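Long-range contacts in phosphodiesterase (Salpingoeca rosetta, PDB 7D7P), which belongs to the phosphodiesterase family of the HD clan and has a wholly helical fold, with a zinc ion and a magnesium ion in the model: residues T53-A58 with I265-S270; N104-W109 with A276-E281. All blocks are in the same frame, centred on the assembly; numbering follows the deposited sequence.

Interaction 1 of 2, residues T53-A58 with I265-S270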
loop_
_atom_site.group_PDB
_atom_site.type_symbol
_atom_site.label_atom_id
_atom_site.label_comp_id
_atom_site.label_asym_id
_atom_site.label_seq_id
_atom_site.Cartn_x
_atom_site.Cartn_y
_atom_site.Cartn_z
ATOM N N THR A 53 -23.709 15.538 8.452
ATOM C CA THR A 53 -22.407 16.090 8.091
ATOM C C THR A 53 -21.330 15.066 8.417
ATOM O O THR A 53 -21.231 14.604 9.558
ATOM C CB THR A 53 -22.136 17.416 8.815
ATOM O OG1 THR A 53 -20.747 17.753 8.706
ATOM C CG2 THR A 53 -22.526 17.331 10.287
ATOM N N TRP A 54 -20.534 14.706 7.409
ATOM C CA TRP A 54 -19.453 13.747 7.593
ATOM C C TRP A 54 -18.271 14.328 8.358
ATOM O O TRP A 54 -17.375 13.572 8.749
ATOM C CB TRP A 54 -18.989 13.220 6.233
ATOM C CG TRP A 54 -20.006 12.357 5.547
ATOM C CD1 TRP A 54 -21.011 12.771 4.722
ATOM C CD2 TRP A 54 -20.119 10.931 5.631
ATOM N NE1 TRP A 54 -21.742 11.692 4.286
ATOM C CE2 TRP A 54 -21.215 10.550 4.831
ATOM C CE3 TRP A 54 -19.403 9.940 6.310
ATOM C CZ2 TRP A 54 -21.609 9.221 4.688
ATOM C CZ3 TRP A 54 -19.795 8.621 6.166
ATOM C CH2 TRP A 54 -20.887 8.273 5.361
ATOM N N ASP A 55 -18.247 15.640 8.580
ATOM C CA ASP A 55 -17.187 16.296 9.334
ATOM C C ASP A 55 -17.448 16.302 10.835
ATOM O O ASP A 55 -16.685 16.929 11.579
ATOM C CB ASP A 55 -17.005 17.734 8.841
ATOM C CG ASP A 55 -16.368 17.806 7.464
ATOM O OD1 ASP A 55 -16.068 16.740 6.882
ATOM O OD2 ASP A 55 -16.168 18.933 6.965
ATOM N N PHE A 56 -18.497 15.621 11.293
ATOM C CA PHE A 56 -18.851 15.639 12.708
ATOM C C PHE A 56 -17.729 15.058 13.561
ATOM O O PHE A 56 -17.166 14.006 13.243
ATOM C CB PHE A 56 -20.147 14.858 12.935
ATOM C CG PHE A 56 -20.480 14.637 14.384
ATOM C CD1 PHE A 56 -21.078 15.637 15.132
ATOM C CD2 PHE A 56 -20.191 13.429 14.999
ATOM C CE1 PHE A 56 -21.384 15.437 16.466
ATOM C CE2 PHE A 56 -20.493 13.223 16.332
ATOM C CZ PHE A 56 -21.090 14.230 17.067
ATOM N N ASP A 57 -17.412 15.751 14.653
ATOM C CA ASP A 57 -16.391 15.314 15.598
ATOM C C ASP A 57 -16.886 15.608 17.005
ATOM O O ASP A 57 -17.130 16.768 17.351
ATOM C CB ASP A 57 -15.053 16.015 15.334
ATOM C CG ASP A 57 -13.897 15.352 16.056
ATOM O OD1 ASP A 57 -14.145 14.433 16.863
ATOM O OD2 ASP A 57 -12.737 15.743 15.811
ATOM N N ALA A 58 -17.024 14.556 17.816
ATOM C CA ALA A 58 -17.541 14.707 19.172
ATOM C C ALA A 58 -16.587 15.460 20.091
ATOM O O ALA A 58 -17.015 15.936 21.148
ATOM C CB ALA A 58 -17.853 13.335 19.770
ATOM N N ILE A 265 -11.695 8.219 8.039
ATOM C CA ILE A 265 -12.711 8.761 7.146
ATOM C C ILE A 265 -13.207 10.125 7.627
ATOM O O ILE A 265 -14.247 10.600 7.178
ATOM C CB ILE A 265 -13.875 7.776 6.950
ATOM C CG1 ILE A 265 -14.551 7.450 8.283
ATOM C CG2 ILE A 265 -13.388 6.504 6.270
ATOM C CD1 ILE A 265 -15.718 6.492 8.148
ATOM N N LYS A 266 -12.469 10.762 8.522
ATOM C CA LYS A 266 -12.752 12.093 9.028
ATOM C C LYS A 266 -11.694 13.081 8.545
ATOM O O LYS A 266 -10.639 12.681 8.038
ATOM C CB LYS A 266 -12.800 12.070 10.561
ATOM C CG LYS A 266 -14.011 11.349 11.134
ATOM C CD LYS A 266 -15.291 12.114 10.857
ATOM C CE LYS A 266 -16.502 11.412 11.456
ATOM N NZ LYS A 266 -17.737 12.235 11.302
ATOM N N PRO A 267 -11.947 14.388 8.665
ATOM C CA PRO A 267 -10.906 15.371 8.335
ATOM C C PRO A 267 -9.635 15.112 9.135
ATOM O O PRO A 267 -9.675 14.545 10.230
ATOM C CB PRO A 267 -11.549 16.709 8.711
ATOM C CG PRO A 267 -13.010 16.466 8.551
ATOM C CD PRO A 267 -13.240 15.036 8.957
ATOM N N PHE A 268 -8.496 15.538 8.575
ATOM C CA PHE A 268 -7.209 15.112 9.122
ATOM C C PHE A 268 -7.020 15.576 10.560
ATOM O O PHE A 268 -6.428 14.857 11.374
ATOM C CB PHE A 268 -6.051 15.612 8.261
ATOM C CG PHE A 268 -4.706 15.187 8.779
ATOM C CD1 PHE A 268 -4.270 13.881 8.616
ATOM C CD2 PHE A 268 -3.892 16.079 9.458
ATOM C CE1 PHE A 268 -3.039 13.476 9.105
ATOM C CE2 PHE A 268 -2.657 15.681 9.949
ATOM C CZ PHE A 268 -2.232 14.378 9.772
ATOM N N GLU A 269 -7.499 16.778 10.892
ATOM C CA GLU A 269 -7.405 17.232 12.275
ATOM C C GLU A 269 -8.150 16.286 13.209
ATOM O O GLU A 269 -7.701 16.025 14.330
ATOM C CB GLU A 269 -7.943 18.655 12.411
ATOM C CG GLU A 269 -7.655 19.281 13.770
ATOM C CD GLU A 269 -8.099 20.727 13.859
ATOM O OE1 GLU A 269 -9.304 20.968 14.086
ATOM O OE2 GLU A 269 -7.242 21.623 13.704
ATOM N N SER A 270 -9.289 15.754 12.757
ATOM C CA SER A 270 -9.992 14.740 13.537
ATOM C C SER A 270 -9.223 13.424 13.540
ATOM O O SER A 270 -9.135 12.753 14.577
ATOM C CB SER A 270 -11.407 14.547 12.984
ATOM O OG SER A 270 -12.010 13.377 13.509
#
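Lys266 NZ is gripped by two backbone carbonyls of the loop 53-58. The shorter bond, 2.7 Å from Lys266 NZ to Phe56 O, lies in the carbonyl plane and uses a lone pair. The second, 2.9 Å from Lys266 NZ to Trp54 O, comes from above that carbonyl's plane, 62° out of it. The lysine chain bends at chi2 (-68°), which turns CD out of line, and is extended from there to NZ. CD and CE pack against the same two oxygens. Phe56 N is also near the ammonium, but both are donors. Beside this grip, the Pro267 ring sets CG 3.5 Å from Asp55 OD1. Further on, Ser270 CB lies 3.3 Å from Asp57 OD2, and the hydroxyl makes at most a weak bond there. The firmer partner of Asp57 is Trp274, whose NE1 bonds to OD1. The Phe56 ring stacks on His117, and Trp54 meets Phe336 edge-to-face. Thr53 to Phe56 form a type I beta turn, and Thr53 OG1 accepts from Asp55 N in an ST turn. A lysine thus holds this turn against the start of helix 268-291, where Pro267 is the N-cap residue.

Interaction 2 of 2, residues N104-W109 with A276-E281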
loop_
_atom_site.group_PDB
_atom_site.type_symbol
_atom_site.label_atom_id
_atom_site.label_comp_id
_atom_site.label_asym_id
_atom_site.label_seq_id
_atom_site.Cartn_x
_atom_site.Cartn_y
_atom_site.Cartn_z
ATOM N N ASN A 104 -11.514 7.170 29.348
ATOM C CA ASN A 104 -10.344 6.793 28.573
ATOM C C ASN A 104 -10.026 7.871 27.540
ATOM O O ASN A 104 -10.896 8.663 27.166
ATOM C CB ASN A 104 -10.579 5.454 27.877
ATOM C CG ASN A 104 -10.872 4.331 28.852
ATOM O OD1 ASN A 104 -10.125 4.104 29.804
ATOM N ND2 ASN A 104 -11.973 3.622 28.621
ATOM N N PRO A 105 -8.775 7.929 27.071
ATOM C CA PRO A 105 -8.445 8.900 26.012
ATOM C C PRO A 105 -9.201 8.663 24.715
ATOM O O PRO A 105 -9.642 9.628 24.080
ATOM C CB PRO A 105 -6.931 8.714 25.829
ATOM C CG PRO A 105 -6.457 8.127 27.116
ATOM C CD PRO A 105 -7.577 7.257 27.604
ATOM N N PHE A 106 -9.365 7.407 24.300
ATOM C CA PHE A 106 -10.057 7.081 23.057
ATOM C C PHE A 106 -11.388 6.392 23.298
ATOM O O PHE A 106 -12.428 6.866 22.829
ATOM C CB PHE A 106 -9.162 6.208 22.163
ATOM C CG PHE A 106 -9.759 5.915 20.809
ATOM C CD1 PHE A 106 -10.666 4.876 20.640
ATOM C CD2 PHE A 106 -9.408 6.674 19.705
ATOM C CE1 PHE A 106 -11.216 4.608 19.404
ATOM C CE2 PHE A 106 -9.953 6.408 18.463
ATOM C CZ PHE A 106 -10.860 5.374 18.312
ATOM N N HIS A 107 -11.395 5.258 24.004
ATOM C CA HIS A 107 -12.608 4.454 24.158
ATOM C C HIS A 107 -13.466 5.067 25.260
ATOM O O HIS A 107 -13.547 4.571 26.387
ATOM C CB HIS A 107 -12.260 2.999 24.451
ATOM C CG HIS A 107 -11.649 2.278 23.288
ATOM N ND1 HIS A 107 -10.287 2.150 23.121
ATOM C CD2 HIS A 107 -12.218 1.650 22.231
ATOM C CE1 HIS A 107 -10.042 1.473 22.013
ATOM N NE2 HIS A 107 -11.197 1.159 21.454
ATOM N N ASN A 108 -14.125 6.171 24.912
ATOM C CA ASN A 108 -14.907 6.939 25.872
ATOM C C ASN A 108 -16.301 7.233 25.326
ATOM O O ASN A 108 -16.676 6.740 24.256
ATOM C CB ASN A 108 -14.182 8.243 26.228
ATOM C CG ASN A 108 -13.718 9.013 24.998
ATOM O OD1 ASN A 108 -14.471 9.187 24.039
ATOM N ND2 ASN A 108 -12.472 9.480 25.022
ATOM N N TRP A 109 -17.069 8.048 26.054
ATOM C CA TRP A 109 -18.436 8.356 25.639
ATOM C C TRP A 109 -18.471 9.094 24.309
ATOM O O TRP A 109 -19.420 8.932 23.535
ATOM C CB TRP A 109 -19.132 9.175 26.727
ATOM C CG TRP A 109 -20.368 9.924 26.286
ATOM C CD1 TRP A 109 -20.508 11.278 26.176
ATOM C CD2 TRP A 109 -21.644 9.362 25.945
ATOM N NE1 TRP A 109 -21.782 11.594 25.778
ATOM C CE2 TRP A 109 -22.501 10.437 25.629
ATOM C CE3 TRP A 109 -22.143 8.059 25.875
ATOM C CZ2 TRP A 109 -23.825 10.246 25.241
ATOM C CZ3 TRP A 109 -23.459 7.872 25.489
ATOM C CH2 TRP A 109 -24.286 8.960 25.178
ATOM N N ALA A 276 -3.897 10.086 18.140
ATOM C CA ALA A 276 -3.003 10.370 19.257
ATOM C C ALA A 276 -3.593 9.895 20.577
ATOM O O ALA A 276 -2.848 9.518 21.489
ATOM C CB ALA A 276 -2.691 11.865 19.322
ATOM N N ARG A 277 -4.924 9.906 20.696
ATOM C CA ARG A 277 -5.569 9.398 21.902
ATOM C C ARG A 277 -5.474 7.880 21.982
ATOM O O ARG A 277 -5.291 7.324 23.070
ATOM C CB ARG A 277 -7.027 9.855 21.942
ATOM C CG ARG A 277 -7.172 11.337 22.233
ATOM C CD ARG A 277 -8.581 11.844 21.985
ATOM N NE ARG A 277 -8.758 13.188 22.527
ATOM C CZ ARG A 277 -9.283 13.446 23.720
ATOM N NH1 ARG A 277 -9.685 12.449 24.495
ATOM N NH2 ARG A 277 -9.406 14.699 24.138
ATOM N N LEU A 278 -5.593 7.192 20.842
ATOM C CA LEU A 278 -5.437 5.740 20.840
ATOM C C LEU A 278 -4.005 5.340 21.173
ATOM O O LEU A 278 -3.779 4.360 21.893
ATOM C CB LEU A 278 -5.854 5.168 19.485
ATOM C CG LEU A 278 -5.871 3.639 19.386
ATOM C CD1 LEU A 278 -6.967 3.058 20.272
ATOM C CD2 LEU A 278 -6.034 3.177 17.940
ATOM N N GLN A 279 -3.027 6.084 20.649
ATOM C CA GLN A 279 -1.630 5.812 20.972
ATOM C C GLN A 279 -1.380 5.926 22.471
ATOM O O GLN A 279 -0.609 5.145 23.040
ATOM C CB GLN A 279 -0.719 6.770 20.200
ATOM C CG GLN A 279 0.769 6.468 20.329
ATOM C CD GLN A 279 1.642 7.567 19.743
ATOM O OE1 GLN A 279 1.411 8.751 19.981
ATOM N NE2 GLN A 279 2.644 7.176 18.966
ATOM N N LYS A 280 -2.033 6.888 23.130
ATOM C CA LYS A 280 -1.879 7.033 24.574
ATOM C C LYS A 280 -2.389 5.801 25.311
ATOM O O LYS A 280 -1.787 5.368 26.302
ATOM C CB LYS A 280 -2.606 8.289 25.057
ATOM C CG LYS A 280 -2.249 8.698 26.476
ATOM C CD LYS A 280 -3.038 9.919 26.914
ATOM C CE LYS A 280 -2.126 10.989 27.495
ATOM N NZ LYS A 280 -2.900 12.043 28.208
ATOM N N GLU A 281 -3.499 5.222 24.844
ATOM C CA GLU A 281 -3.978 3.975 25.429
ATOM C C GLU A 281 -2.992 2.839 25.183
ATOM O O GLU A 281 -2.724 2.035 26.085
ATOM C CB GLU A 281 -5.353 3.622 24.866
ATOM C CG GLU A 281 -6.443 4.604 25.245
ATOM C CD GLU A 281 -7.830 4.098 24.911
ATOM O OE1 GLU A 281 -7.949 2.957 24.410
ATOM O OE2 GLU A 281 -8.802 4.843 25.153
#
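Glu281 points its carboxylate into the turn at Phe106 and His107 and takes three hydrogen bonds there. OE1 faces the edge of the imidazole: His107 ND1 donates to Glu281 OE1 at 2.8 Å, in the ring plane and on the syn lone pair. The ring and carboxylate planes are 36° apart. OE2 accepts two backbone N-H groups from the same face of the carboxylate. Phe106 N reaches Glu281 OE2 at 2.8 Å from above the plane, and His107 N reaches it at 2.9 Å on the syn side. His107 is the centre of an inverse gamma turn, and its CG is anti to the carbonyl carbon (chi1 -70°), beside the backbone N. The carboxylate bridges the two parts of this residue, OE2 at its backbone N and OE1 at its ring. This would probably hold the imidazole in a fixed rotation.

Arg277 makes the other polar link. Its chain is extended from CG to NE and passes beside Pro105 O, and NH1 then donates to Pro105 O at 2.9 Å. The oxygen lies in the guanidinium plane, and the bond is nearly straight at 163°.

Apolar groups fill in around these bonds. Leu278 CD1 sits over one face of the Phe106 ring in a CH-pi contact, 4.3 Å from the centroid. It also lies 3.9 Å from His107 CE1. Pro105 CG meets Lys280 CD, the two side chains crossing at about a right angle. Within the loop, Asn108 ND2 donates to Asn104 O, and Asn104 ND2 donates to His107 O and also to His150 O.

The His107 ring stacks on His150, and Phe106 meets Trp274 edge-to-face. Asn108 is the N-cap of helix 109-126, its OD1 accepting from His111 N. The contact therefore joins the loop between helices 87-99 and 109-126 to the middle of helix 268-291.

How the interactions relate
Both contacts use helix 268-291: interaction 1 its beginning, interaction 2 a stretch further along. Their centres are 16 Å apart and their nearest atoms about 6 Å apart, so they do not touch. Trp274, between the two helical segments, touches both contacts and so connects them. The metal site lies nearer to interaction 2. The His107 side chain is about 4 Å from the zinc ion, whereas that of Lys266 is about 13 Å away. Zinc is bound by His111, His146, Asp147 and Asp260. Interaction 2 thus borders the metal centre, and interaction 1 lies further from the zinc ion.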